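PDB 3SIM: protein, Family 18 Chitinase from Crocus vernus, which probably hydrolyses the beta-1,4 linkages of chitin, as a plant glycoside hydrolase of family 18 built on a TIM barrel. Local coordinates for residues T1-Y6 with I250-A255; G50-F55 with V107-R112; N90-Q95 with I124-F129; D100-N105 with E139-L144. All coordinates share one frame; numbering follows the deposited sequence.

How the contacts relate
The four contacts show how chemistry differs with place in the fold. Contacts 1, 2 and 4 are buried and contact 3 partly so, with contacts 2 and 4 lying farther from the centre of the chain. Contact 1 joins the first and last strands by backbone hydrogen bonds, with an aromatic stack at its end. Contact 3 ties two loops together largely through ring contacts, one direct backbone bond and a water. Contacts 2 and 4 share helix 99-116: a serine and a leucine take up the segment 50-55 in one, while in the other a buried seam against helix 134-150 ends in an exposed salt bridge. Phe94 of contact 3 touches Trp102 of contact 4, and Phe52 of contact 2 touches Tyr126 of contact 3.

Contact 1: residues T1-Y6 with I250-A255; sequences TLFVEY and IAVWTA
Tyr6 and Trp253 each hold CG anti to their own carbonyl carbon (chi1 -69° and -81°), which lays the two side chains alongside each other, pointing the same way. They stack face to face: the centroid of the Tyr6 ring is 3.8 Å from that of the five-membered ring of Trp253, the planes are 17° apart, and Trp253 NE1 lies over the centre of the Tyr6 ring. Tyr6 OH is tethered beyond the pair by Ser160 and Asn184. Toward the N-terminal ends of the strands, parallel pairing takes over, with Val4 N donating to Ile250 O at 3.0 Å and Val252 N to Val4 O at 2.8 Å. Phe3 CE2 packs on Val252 CG2 at 3.6 Å. After the cis peptide before Thr254, Ala255 N still reaches Tyr6 O at 2.9 Å. Strand 2-7 lies between strands 28-37 and 250-253, closing the TIM barrel, while helix 264-274 packs on Phe3, Ile250 and Val252.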
loop_
_atom_site.group_PDB
_atom_site.type_symbol
_atom_site.label_atom_id
_atom_site.label_comp_id
_atom_site.label_asym_id
_atom_site.label_seq_id
_atom_site.Cartn_x
_atom_site.Cartn_y
_atom_site.Cartn_z
ATOM N N THR A 1 7.304 8.833 -13.727
ATOM C CA THR A 1 7.677 7.658 -12.952
ATOM C C THR A 1 7.216 7.662 -11.458
ATOM O O THR A 1 7.334 8.645 -10.799
ATOM C CB THR A 1 9.200 7.338 -13.069
ATOM O OG1 THR A 1 9.988 8.432 -12.656
ATOM C CG2 THR A 1 9.586 6.972 -14.457
ATOM N N LEU A 2 6.710 6.537 -11.031
ATOM C CA LEU A 2 6.219 6.270 -9.694
ATOM C C LEU A 2 6.918 5.081 -9.079
ATOM O O LEU A 2 6.952 4.019 -9.633
ATOM C CB LEU A 2 4.767 5.919 -9.743
ATOM C CG LEU A 2 3.662 6.180 -8.744
ATOM C CD1 LEU A 2 2.716 5.171 -8.794
ATOM C CD2 LEU A 2 3.966 6.673 -7.373
ATOM N N PHE A 3 7.422 5.295 -7.885
ATOM C CA PHE A 3 7.951 4.258 -7.029
ATOM C C PHE A 3 7.356 4.351 -5.631
ATOM O O PHE A 3 7.429 5.363 -5.017
ATOM C CB PHE A 3 9.478 4.329 -6.997
ATOM C CG PHE A 3 10.138 3.279 -6.145
ATOM C CD1 PHE A 3 10.664 3.596 -4.914
ATOM C CD2 PHE A 3 10.290 2.000 -6.606
ATOM C CE1 PHE A 3 11.252 2.665 -4.147
ATOM C CE2 PHE A 3 10.858 1.065 -5.871
ATOM C CZ PHE A 3 11.346 1.371 -4.630
ATOM N N VAL A 4 6.798 3.259 -5.169
ATOM C CA VAL A 4 6.132 3.108 -3.898
ATOM C C VAL A 4 6.892 2.157 -2.930
ATOM O O VAL A 4 7.129 1.042 -3.219
ATOM C CB VAL A 4 4.714 2.620 -4.103
ATOM C CG1 VAL A 4 3.995 2.610 -2.845
ATOM C CG2 VAL A 4 3.988 3.423 -5.110
ATOM N N GLU A 5 7.259 2.693 -1.788
ATOM C CA GLU A 5 7.952 2.015 -0.705
ATOM C C GLU A 5 7.141 1.836 0.582
ATOM O O GLU A 5 6.957 2.758 1.305
ATOM C CB GLU A 5 9.270 2.728 -0.394
ATOM C CG GLU A 5 10.194 2.064 0.574
ATOM C CD GLU A 5 11.071 0.900 -0.038
ATOM O OE1 GLU A 5 10.981 0.617 -1.193
ATOM O OE2 GLU A 5 11.829 0.283 0.648
ATOM N N TYR A 6 6.673 0.628 0.859
ATOM C CA TYR A 6 6.039 0.350 2.152
ATOM C C TYR A 6 7.073 0.424 3.337
ATOM O O TYR A 6 8.161 0.038 3.159
ATOM C CB TYR A 6 5.213 -0.932 2.149
ATOM C CG TYR A 6 3.948 -0.844 1.312
ATOM C CD1 TYR A 6 2.716 -0.665 1.874
ATOM C CD2 TYR A 6 4.014 -0.823 -0.048
ATOM C CE1 TYR A 6 1.583 -0.571 1.068
ATOM C CE2 TYR A 6 2.932 -0.705 -0.833
ATOM C CZ TYR A 6 1.711 -0.580 -0.294
ATOM O OH TYR A 6 0.656 -0.478 -1.105
ATOM N N ILE A 250 6.487 0.718 -9.839
ATOM C CA ILE A 250 6.894 -0.415 -9.035
ATOM C C ILE A 250 6.679 -0.166 -7.517
ATOM O O ILE A 250 7.063 0.843 -6.990
ATOM C CB ILE A 250 8.372 -0.817 -9.242
ATOM C CG1 ILE A 250 8.668 -1.203 -10.670
ATOM C CG2 ILE A 250 8.798 -1.874 -8.244
ATOM C CD1 ILE A 250 10.023 -1.061 -11.085
ATOM N N ALA A 251 6.080 -1.128 -6.870
ATOM C CA ALA A 251 5.857 -1.115 -5.430
ATOM C C ALA A 251 6.691 -2.169 -4.629
ATOM O O ALA A 251 6.758 -3.320 -4.968
ATOM C CB ALA A 251 4.429 -1.288 -5.159
ATOM N N VAL A 252 7.257 -1.763 -3.538
ATOM C CA VAL A 252 8.084 -2.643 -2.759
ATOM C C VAL A 252 7.599 -2.873 -1.268
ATOM O O VAL A 252 7.287 -1.940 -0.593
ATOM C CB VAL A 252 9.538 -2.156 -2.802
ATOM C CG1 VAL A 252 10.429 -3.008 -1.942
ATOM C CG2 VAL A 252 10.070 -2.021 -4.198
ATOM N N TRP A 253 7.537 -4.121 -0.823
ATOM C CA TRP A 253 7.242 -4.568 0.530
ATOM C C TRP A 253 8.516 -5.262 1.132
ATOM O O TRP A 253 8.841 -6.317 0.767
ATOM C CB TRP A 253 6.021 -5.519 0.506
ATOM C CG TRP A 253 4.641 -4.920 0.461
ATOM C CD1 TRP A 253 3.868 -4.601 1.516
ATOM C CD2 TRP A 253 3.864 -4.607 -0.693
ATOM N NE1 TRP A 253 2.704 -4.074 1.109
ATOM C CE2 TRP A 253 2.661 -4.080 -0.249
ATOM C CE3 TRP A 253 4.076 -4.712 -2.058
ATOM C CZ2 TRP A 253 1.678 -3.666 -1.115
ATOM C CZ3 TRP A 253 3.099 -4.283 -2.908
ATOM C CH2 TRP A 253 1.915 -3.779 -2.432
ATOM N N THR A 254 9.270 -4.626 1.997
ATOM C CA THR A 254 9.056 -3.336 2.591
ATOM C C THR A 254 10.459 -2.776 2.921
ATOM O O THR A 254 11.418 -3.500 2.845
ATOM C CB THR A 254 8.276 -3.432 3.968
ATOM O OG1 THR A 254 9.100 -4.036 4.938
ATOM C CG2 THR A 254 6.914 -4.148 3.861
ATOM N N ALA A 255 10.561 -1.517 3.327
ATOM C CA ALA A 255 11.872 -0.962 3.700
ATOM C C ALA A 255 12.481 -1.763 4.907
ATOM O O ALA A 255 13.641 -1.959 5.025
ATOM C CB ALA A 255 11.761 0.485 4.008
#

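Contact 2: residues G50-F55 with V107-R112; sequences GKFNVF and VTSLTR. With ACT (acetate ion), chain C.
Ser109 and Phe52 make the polar part of this contact: Phe52 N donates to Ser109 OG at 3.1 Å, with an N-H...O angle of 166°. The same oxygen lies at the edge of the Phe52 ring, near its plane, 3.6 Å from Phe52 CD2. Leu110 meets the ring differently, over a face, in a CH-pi contact that puts Leu110 CD1 4.1 Å from the ring centroid and offset toward the rim, while Leu110 CD2 presses on Phe52 CG at 3.7 Å. One turn of helix thus offers a hydroxyl for the backbone and a branched methyl pair for the ring. What positions the hydroxyl is its torsion: OG stands between the backbone N and the carbonyl carbon (chi1 63°), where it also hydrogen-bonds Asn105 O one turn back. A second tie runs from Lys51 NZ to Asn105 OD1. An alanine in place of Phe52 would probably open a gap beside Leu110, leaving its methyls without their aromatic face. Farther out, Asn53 ND2 donates to an acetate, probably from the crystallisation liquor, and to Tyr39 O. Strand 53-54 pairs antiparallel with strand 28-37; Phe52 and Leu110 both reach Leu82 of strand 76-83, and Leu110 continues onto Leu144 of helix 134-150.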
loop_
_atom_site.group_PDB
_atom_site.type_symbol
_atom_site.label_atom_id
_atom_site.label_comp_id
_atom_site.label_asym_id
_atom_site.label_seq_id
_atom_site.Cartn_x
_atom_site.Cartn_y
_atom_site.Cartn_z
ATOM N N GLY A 50 -14.026 1.416 13.032
ATOM C CA GLY A 50 -13.459 2.528 12.330
ATOM C C GLY A 50 -12.764 3.632 13.138
ATOM O O GLY A 50 -12.442 4.626 12.587
ATOM N N LYS A 51 -12.510 3.411 14.418
ATOM C CA LYS A 51 -11.650 4.293 15.141
ATOM C C LYS A 51 -10.174 3.894 14.995
ATOM O O LYS A 51 -9.717 3.064 15.677
ATOM C CB LYS A 51 -12.077 4.364 16.602
ATOM C CG LYS A 51 -13.475 4.857 16.842
ATOM C CD LYS A 51 -13.808 4.918 18.277
ATOM C CE LYS A 51 -15.188 5.301 18.552
ATOM N NZ LYS A 51 -15.559 6.663 18.327
ATOM N N PHE A 52 -9.465 4.539 14.102
ATOM C CA PHE A 52 -8.101 4.173 13.813
ATOM C C PHE A 52 -7.083 4.495 14.898
ATOM O O PHE A 52 -7.097 5.534 15.434
ATOM C CB PHE A 52 -7.724 4.722 12.449
ATOM C CG PHE A 52 -8.369 3.973 11.344
ATOM C CD1 PHE A 52 -7.754 2.853 10.802
ATOM C CD2 PHE A 52 -9.627 4.285 10.935
ATOM C CE1 PHE A 52 -8.369 2.123 9.829
ATOM C CE2 PHE A 52 -10.249 3.552 9.991
ATOM C CZ PHE A 52 -9.600 2.473 9.417
ATOM N N ASN A 53 -6.212 3.552 15.152
ATOM C CA ASN A 53 -5.021 3.676 15.935
ATOM C C ASN A 53 -3.743 3.494 15.086
ATOM O O ASN A 53 -3.798 2.876 14.092
ATOM C CB ASN A 53 -5.054 2.678 17.095
ATOM C CG ASN A 53 -5.968 3.106 18.208
ATOM O OD1 ASN A 53 -5.838 4.161 18.718
ATOM N ND2 ASN A 53 -6.884 2.288 18.553
ATOM N N VAL A 54 -2.641 4.078 15.521
ATOM C CA VAL A 54 -1.363 4.064 14.858
ATOM C C VAL A 54 -0.495 2.847 15.271
ATOM O O VAL A 54 -0.168 2.763 16.370
ATOM C CB VAL A 54 -0.612 5.386 15.116
ATOM C CG1 VAL A 54 0.835 5.293 14.779
ATOM C CG2 VAL A 54 -1.244 6.527 14.389
ATOM N N PHE A 55 -0.183 1.918 14.382
ATOM C CA PHE A 55 0.608 0.737 14.757
ATOM C C PHE A 55 2.078 0.700 14.344
ATOM O O PHE A 55 2.795 -0.170 14.689
ATOM C CB PHE A 55 -0.129 -0.550 14.438
ATOM C CG PHE A 55 -1.298 -0.824 15.333
ATOM C CD1 PHE A 55 -2.504 -0.292 15.057
ATOM C CD2 PHE A 55 -1.191 -1.611 16.448
ATOM C CE1 PHE A 55 -3.547 -0.506 15.856
ATOM C CE2 PHE A 55 -2.257 -1.850 17.239
ATOM C CZ PHE A 55 -3.431 -1.288 16.955
ATOM N N VAL A 107 -13.495 8.859 9.192
ATOM C CA VAL A 107 -13.231 10.208 8.779
ATOM C C VAL A 107 -12.667 11.047 9.946
ATOM O O VAL A 107 -11.702 11.653 9.779
ATOM C CB VAL A 107 -14.468 10.922 8.064
ATOM C CG1 VAL A 107 -14.184 12.322 7.738
ATOM C CG2 VAL A 107 -14.914 10.196 6.795
ATOM N N THR A 108 -13.256 10.989 11.113
ATOM C CA THR A 108 -12.726 11.762 12.230
ATOM C C THR A 108 -11.301 11.356 12.652
ATOM O O THR A 108 -10.435 12.140 12.635
ATOM C CB THR A 108 -13.669 11.639 13.440
ATOM O OG1 THR A 108 -14.939 12.166 13.108
ATOM C CG2 THR A 108 -13.092 12.335 14.621
ATOM N N SER A 109 -11.090 10.082 12.886
ATOM C CA SER A 109 -9.825 9.522 13.307
ATOM C C SER A 109 -8.664 9.633 12.297
ATOM O O SER A 109 -7.612 9.929 12.637
ATOM C CB SER A 109 -10.024 8.068 13.810
ATOM O OG SER A 109 -10.479 7.234 12.848
ATOM N N LEU A 110 -8.923 9.327 11.044
ATOM C CA LEU A 110 -7.981 9.461 9.923
ATOM C C LEU A 110 -7.637 10.888 9.555
ATOM O O LEU A 110 -6.542 11.168 9.302
ATOM C CB LEU A 110 -8.370 8.601 8.747
ATOM C CG LEU A 110 -8.278 7.080 8.959
ATOM C CD1 LEU A 110 -8.857 6.352 7.826
ATOM C CD2 LEU A 110 -6.902 6.597 9.270
ATOM N N THR A 111 -8.623 11.777 9.588
ATOM C CA THR A 111 -8.406 13.185 9.344
ATOM C C THR A 111 -7.416 13.738 10.370
ATOM O O THR A 111 -6.467 14.302 10.012
ATOM C CB THR A 111 -9.687 14.063 9.339
ATOM O OG1 THR A 111 -10.456 13.827 8.187
ATOM C CG2 THR A 111 -9.294 15.538 9.357
ATOM N N ARG A 112 -7.613 13.403 11.629
ATOM C CA ARG A 112 -6.646 13.737 12.674
ATOM C C ARG A 112 -5.237 13.160 12.436
ATOM O O ARG A 112 -4.296 13.855 12.514
ATOM C CB ARG A 112 -7.128 13.293 14.079
ATOM C CG ARG A 112 -6.137 13.599 15.185
ATOM C CD ARG A 112 -6.433 12.993 16.558
ATOM N NE ARG A 112 -5.338 13.234 17.447
ATOM C CZ ARG A 112 -4.302 12.449 17.561
ATOM N NH1 ARG A 112 -4.268 11.344 16.868
ATOM N NH2 ARG A 112 -3.321 12.750 18.341
HETATM C C ACT C . -9.870 3.348 20.543
HETATM O O ACT C . -11.060 2.964 20.649
HETATM O OXT ACT C . -9.015 2.532 20.967
HETATM C CH3 ACT C . -9.503 4.688 19.935
#

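Contact 3: residues N90-Q95 with I124-F129; sequences NTVQFQ and IDYEHF
Phe94 drives the edge of its ring into the face of Tyr126, a T-shaped pair with centroids 4.9 Å apart and planes at 86°. The bump is Phe94 CD1, poised 3.5 Å above the plane of Tyr126 over its centre; with Phe94 CG anti to the backbone N (chi1 -170°), the ring reaches that face. A second, smaller knob repeats the theme, as the methyl Thr91 CG2 sits over the centre of the His128 ring in a CH-pi contact, 3.6 Å from the centroid. Val92 CG1 approaches Tyr126 CE1 at 4.2 Å, the two side chains crossing at about a right angle, and Phe94 CB lies against Phe129. Polar ties are few: Phe94 N donates to His128 O at 3.1 Å, and a water donates to Val92 O and accepts from Glu127 N. A leucine in place of Tyr126 would probably leave the Phe94 edge without its flat seat and Asp38 without the hydroxyl that bonds it. The chemistry is therefore that of aromatic shape-fitting pinned by one backbone bond and a water, around the Asp125-Tyr126-Glu127 end of the DxxDxDxE signature of family 18; in active relatives its last glutamate is the proton donor, which places these ring contacts beside the probable catalytic site.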
loop_
_atom_site.group_PDB
_atom_site.type_symbol
_atom_site.label_atom_id
_atom_site.label_comp_id
_atom_site.label_asym_id
_atom_site.label_seq_id
_atom_site.Cartn_x
_atom_site.Cartn_y
_atom_site.Cartn_z
ATOM N N ASN A 90 -3.401 -11.299 16.451
ATOM C CA ASN A 90 -4.775 -11.402 16.023
ATOM C C ASN A 90 -4.964 -11.030 14.539
ATOM O O ASN A 90 -4.467 -10.042 14.087
ATOM C CB ASN A 90 -5.709 -10.560 16.890
ATOM C CG ASN A 90 -5.618 -10.869 18.401
ATOM O OD1 ASN A 90 -6.332 -11.705 18.925
ATOM N ND2 ASN A 90 -4.760 -10.167 19.072
ATOM N N THR A 91 -5.714 -11.831 13.824
ATOM C CA THR A 91 -6.016 -11.551 12.450
ATOM C C THR A 91 -6.835 -10.228 12.330
ATOM O O THR A 91 -7.727 -10.017 13.056
ATOM C CB THR A 91 -6.718 -12.737 11.776
ATOM O OG1 THR A 91 -5.859 -13.855 11.774
ATOM C CG2 THR A 91 -7.106 -12.397 10.368
ATOM N N VAL A 92 -6.490 -9.366 11.389
ATOM C CA VAL A 92 -7.281 -8.181 11.113
ATOM C C VAL A 92 -8.447 -8.469 10.125
ATOM O O VAL A 92 -8.275 -8.670 8.948
ATOM C CB VAL A 92 -6.418 -6.957 10.647
ATOM C CG1 VAL A 92 -7.250 -5.836 10.253
ATOM C CG2 VAL A 92 -5.426 -6.556 11.691
ATOM N N GLN A 93 -9.625 -8.464 10.701
ATOM C CA GLN A 93 -10.890 -8.690 10.031
ATOM C C GLN A 93 -11.616 -7.365 9.828
ATOM O O GLN A 93 -11.840 -6.679 10.803
ATOM C CB GLN A 93 -11.790 -9.638 10.840
ATOM C CG GLN A 93 -11.250 -11.067 11.024
ATOM C CD GLN A 93 -11.462 -11.979 9.851
ATOM O OE1 GLN A 93 -10.952 -13.064 9.843
ATOM N NE2 GLN A 93 -12.164 -11.519 8.844
ATOM N N PHE A 94 -11.971 -7.019 8.589
ATOM C CA PHE A 94 -12.828 -5.853 8.370
ATOM C C PHE A 94 -14.197 -6.081 8.992
ATOM O O PHE A 94 -14.855 -7.016 8.690
ATOM C CB PHE A 94 -13.030 -5.463 6.899
ATOM C CG PHE A 94 -13.704 -4.132 6.706
ATOM C CD1 PHE A 94 -12.975 -2.998 6.606
ATOM C CD2 PHE A 94 -15.068 -4.001 6.682
ATOM C CE1 PHE A 94 -13.574 -1.802 6.473
ATOM C CE2 PHE A 94 -15.633 -2.769 6.525
ATOM C CZ PHE A 94 -14.884 -1.693 6.439
ATOM N N GLN A 95 -14.576 -5.171 9.859
ATOM C CA GLN A 95 -15.833 -5.215 10.560
ATOM C C GLN A 95 -16.486 -3.850 10.716
ATOM O O GLN A 95 -15.879 -2.975 11.258
ATOM C CB GLN A 95 -15.646 -5.804 11.961
ATOM C CG GLN A 95 -14.754 -6.993 12.089
ATOM C CD GLN A 95 -14.763 -7.569 13.465
ATOM O OE1 GLN A 95 -15.790 -7.745 14.045
ATOM N NE2 GLN A 95 -13.616 -7.855 13.984
ATOM N N ILE A 124 -5.329 1.198 0.787
ATOM C CA ILE A 124 -6.238 0.241 1.375
ATOM C C ILE A 124 -5.697 -1.185 1.362
ATOM O O ILE A 124 -5.482 -1.738 0.329
ATOM C CB ILE A 124 -7.635 0.262 0.724
ATOM C CG1 ILE A 124 -8.120 1.702 0.473
ATOM C CG2 ILE A 124 -8.545 -0.595 1.454
ATOM C CD1 ILE A 124 -8.286 2.512 1.669
ATOM N N ASP A 125 -5.420 -1.726 2.524
ATOM C CA ASP A 125 -4.842 -3.065 2.665
ATOM C C ASP A 125 -5.552 -4.029 3.670
ATOM O O ASP A 125 -4.918 -4.702 4.398
ATOM C CB ASP A 125 -3.314 -3.036 2.852
ATOM C CG ASP A 125 -2.651 -4.506 2.854
ATOM O OD1 ASP A 125 -1.834 -4.726 3.688
ATOM O OD2 ASP A 125 -3.030 -5.348 2.084
ATOM N N TYR A 126 -6.872 -4.024 3.717
ATOM C CA TYR A 126 -7.591 -5.069 4.393
ATOM C C TYR A 126 -7.479 -6.410 3.609
ATOM O O TYR A 126 -7.557 -6.429 2.424
ATOM C CB TYR A 126 -9.010 -4.693 4.663
ATOM C CG TYR A 126 -9.218 -3.682 5.708
ATOM C CD1 TYR A 126 -9.278 -4.034 7.043
ATOM C CD2 TYR A 126 -9.402 -2.353 5.377
ATOM C CE1 TYR A 126 -9.465 -3.096 8.002
ATOM C CE2 TYR A 126 -9.615 -1.426 6.315
ATOM C CZ TYR A 126 -9.644 -1.778 7.638
ATOM O OH TYR A 126 -9.840 -0.824 8.548
ATOM N N GLU A 127 -7.225 -7.490 4.314
ATOM C CA GLU A 127 -7.011 -8.808 3.743
ATOM C C GLU A 127 -7.955 -9.992 4.218
ATOM O O GLU A 127 -7.835 -11.103 3.789
ATOM C CB GLU A 127 -5.514 -9.158 3.788
ATOM C CG GLU A 127 -4.554 -8.096 3.174
ATOM C CD GLU A 127 -3.075 -8.500 3.120
ATOM O OE1 GLU A 127 -2.704 -9.522 3.616
ATOM O OE2 GLU A 127 -2.279 -7.786 2.573
ATOM N N HIS A 128 -8.819 -9.700 5.176
ATOM C CA HIS A 128 -9.732 -10.670 5.718
ATOM C C HIS A 128 -11.125 -10.107 5.863
ATOM O O HIS A 128 -11.311 -9.050 6.349
ATOM C CB HIS A 128 -9.193 -11.297 7.013
ATOM C CG HIS A 128 -7.787 -11.775 6.906
ATOM N ND1 HIS A 128 -7.471 -13.050 6.553
ATOM C CD2 HIS A 128 -6.617 -11.139 7.090
ATOM C CE1 HIS A 128 -6.172 -13.182 6.514
ATOM N NE2 HIS A 128 -5.629 -12.037 6.826
ATOM N N PHE A 129 -12.070 -10.854 5.336
ATOM C CA PHE A 129 -13.447 -10.441 5.174
ATOM C C PHE A 129 -14.534 -11.409 5.756
ATOM O O PHE A 129 -15.647 -11.333 5.401
ATOM C CB PHE A 129 -13.735 -10.006 3.727
ATOM C CG PHE A 129 -12.749 -9.009 3.139
ATOM C CD1 PHE A 129 -12.994 -7.670 3.178
ATOM C CD2 PHE A 129 -11.607 -9.404 2.548
ATOM C CE1 PHE A 129 -12.111 -6.753 2.629
ATOM C CE2 PHE A 129 -10.719 -8.492 2.026
ATOM C CZ PHE A 129 -10.989 -7.190 2.038
HETATM O O HOH W 1 -6.838 -7.384 7.097
#

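Contact 4: residues D100-N105 with E139-L144; sequences DSWVSN and ECIGRL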
loop_
_atom_site.group_PDB
_atom_site.type_symbol
_atom_site.label_atom_id
_atom_site.label_comp_id
_atom_site.label_asym_id
_atom_site.label_seq_id
_atom_site.Cartn_x
_atom_site.Cartn_y
_atom_site.Cartn_z
ATOM N N ASP A 100 -22.764 3.881 8.198
ATOM C CA ASP A 100 -22.791 5.266 8.591
ATOM C C ASP A 100 -21.885 5.461 9.780
ATOM O O ASP A 100 -21.142 6.362 9.800
ATOM C CB ASP A 100 -24.204 5.758 8.953
ATOM C CG ASP A 100 -25.092 6.138 7.739
ATOM O OD1 ASP A 100 -24.663 6.340 6.621
ATOM O OD2 ASP A 100 -26.280 6.240 7.922
ATOM N N SER A 101 -21.984 4.593 10.780
ATOM C CA SER A 101 -21.172 4.693 11.978
ATOM C C SER A 101 -19.668 4.467 11.765
ATOM O O SER A 101 -18.900 5.166 12.289
ATOM C CB SER A 101 -21.732 3.899 13.159
ATOM O OG SER A 101 -21.539 2.564 12.999
ATOM N N TRP A 102 -19.309 3.482 10.957
ATOM C CA TRP A 102 -17.920 3.218 10.591
ATOM C C TRP A 102 -17.276 4.397 9.850
ATOM O O TRP A 102 -16.318 4.884 10.273
ATOM C CB TRP A 102 -17.776 1.934 9.759
ATOM C CG TRP A 102 -16.399 1.463 9.642
ATOM C CD1 TRP A 102 -15.793 0.541 10.414
ATOM C CD2 TRP A 102 -15.429 1.876 8.691
ATOM N NE1 TRP A 102 -14.542 0.343 10.002
ATOM C CE2 TRP A 102 -14.276 1.169 8.966
ATOM C CE3 TRP A 102 -15.413 2.784 7.637
ATOM C CZ2 TRP A 102 -13.128 1.351 8.259
ATOM C CZ3 TRP A 102 -14.240 2.953 6.931
ATOM C CH2 TRP A 102 -13.131 2.231 7.250
ATOM N N VAL A 103 -17.949 4.908 8.837
ATOM C CA VAL A 103 -17.492 6.030 8.059
ATOM C C VAL A 103 -17.289 7.299 8.936
ATOM O O VAL A 103 -16.279 7.897 8.891
ATOM C CB VAL A 103 -18.443 6.337 6.896
ATOM C CG1 VAL A 103 -18.099 7.631 6.270
ATOM C CG2 VAL A 103 -18.419 5.241 5.878
ATOM N N SER A 104 -18.234 7.602 9.809
ATOM C CA SER A 104 -18.087 8.754 10.683
ATOM C C SER A 104 -16.840 8.639 11.581
ATOM O O SER A 104 -16.077 9.551 11.669
ATOM C CB SER A 104 -19.333 8.923 11.536
ATOM O OG SER A 104 -19.115 9.874 12.503
ATOM N N ASN A 105 -16.649 7.469 12.182
ATOM C CA ASN A 105 -15.469 7.219 12.994
ATOM C C ASN A 105 -14.138 7.285 12.204
ATOM O O ASN A 105 -13.202 7.847 12.667
ATOM C CB ASN A 105 -15.550 5.911 13.767
ATOM C CG ASN A 105 -16.652 5.896 14.865
ATOM O OD1 ASN A 105 -16.961 6.874 15.431
ATOM N ND2 ASN A 105 -17.179 4.745 15.123
ATOM N N GLU A 139 -18.823 0.293 0.147
ATOM C CA GLU A 139 -19.476 1.481 0.628
ATOM C C GLU A 139 -18.705 2.233 1.710
ATOM O O GLU A 139 -18.545 3.369 1.549
ATOM C CB GLU A 139 -20.865 1.188 1.169
ATOM C CG GLU A 139 -21.971 1.139 0.227
ATOM C CD GLU A 139 -23.314 0.722 0.879
ATOM O OE1 GLU A 139 -23.775 1.382 1.830
ATOM O OE2 GLU A 139 -23.874 -0.270 0.409
ATOM N N CYS A 140 -18.187 1.546 2.721
ATOM C CA CYS A 140 -17.402 2.152 3.759
ATOM C C CYS A 140 -16.115 2.811 3.195
ATOM O O CYS A 140 -15.895 3.972 3.426
ATOM C CB CYS A 140 -17.000 1.097 4.804
ATOM S SG CYS A 140 -18.209 0.556 6.029
ATOM N N ILE A 141 -15.325 2.051 2.452
ATOM C CA ILE A 141 -14.119 2.564 1.862
ATOM C C ILE A 141 -14.366 3.649 0.810
ATOM O O ILE A 141 -13.675 4.609 0.789
ATOM C CB ILE A 141 -13.179 1.468 1.306
ATOM C CG1 ILE A 141 -12.946 0.392 2.357
ATOM C CG2 ILE A 141 -11.887 2.048 0.776
ATOM C CD1 ILE A 141 -12.213 0.839 3.517
ATOM N N GLY A 142 -15.348 3.425 -0.046
ATOM C CA GLY A 142 -15.699 4.387 -1.074
ATOM C C GLY A 142 -16.128 5.719 -0.469
ATOM O O GLY A 142 -15.582 6.691 -0.827
ATOM N N ARG A 143 -17.011 5.714 0.524
ATOM C CA ARG A 143 -17.399 6.936 1.203
ATOM C C ARG A 143 -16.211 7.619 1.914
ATOM O O ARG A 143 -16.052 8.753 1.786
ATOM C CB ARG A 143 -18.591 6.736 2.150
ATOM C CG ARG A 143 -19.930 6.637 1.447
ATOM C CD ARG A 143 -21.094 6.249 2.352
ATOM N NE ARG A 143 -21.324 7.151 3.448
ATOM C CZ ARG A 143 -22.269 7.008 4.360
ATOM N NH1 ARG A 143 -22.366 7.886 5.316
ATOM N NH2 ARG A 143 -23.081 5.994 4.323
ATOM N N LEU A 144 -15.351 6.860 2.567
ATOM C CA LEU A 144 -14.169 7.409 3.210
ATOM C C LEU A 144 -13.228 8.127 2.235
ATOM O O LEU A 144 -12.934 9.226 2.488
ATOM C CB LEU A 144 -13.347 6.272 3.793
ATOM C CG LEU A 144 -12.414 6.404 4.987
ATOM C CD1 LEU A 144 -11.226 5.440 4.990
ATOM C CD2 LEU A 144 -12.065 7.787 5.452
#
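Asp100 OD1 is gripped by both terminal nitrogens of Arg143, NH2 at 2.8 Å and NH1 at 3.1 Å, a salt bridge in which one oxygen takes two bonds. The oxygen sits in the guanidinium plane, but the carboxylate is turned 71° against it; NH2 meets OD1 nearly along its C-O axis and NH1 comes from the anti side, well out of the carboxylate plane. A bend at chi3 (59°) brings the Arg143 chain round to this exposed partner, while its root packs inward, Arg143 CB lying 4.0 Å from Val103 CG2. The same methyl is 3.7 Å from Cys140 O. Deeper in, Trp102 CE3 rests on Cys140 CB at 3.7 Å, and Cys140 SG approaches the indole obliquely, 4.6 Å from the centroid of the five-membered ring. Ile141 CD1 touches Trp102 CH2 at 4.1 Å. Trp102 NE1 faces away from this seam to hydrogen-bond Asp38, and Phe94 also meets the indole. The two helix segments cross at -37°, with their axes 9.3 Å apart at closest. A buried apolar seam with a charged clasp at its outer margin joins two successive helices of the outer layer, with strand 121-125 between them in the chain, as expected of a TIM barrel.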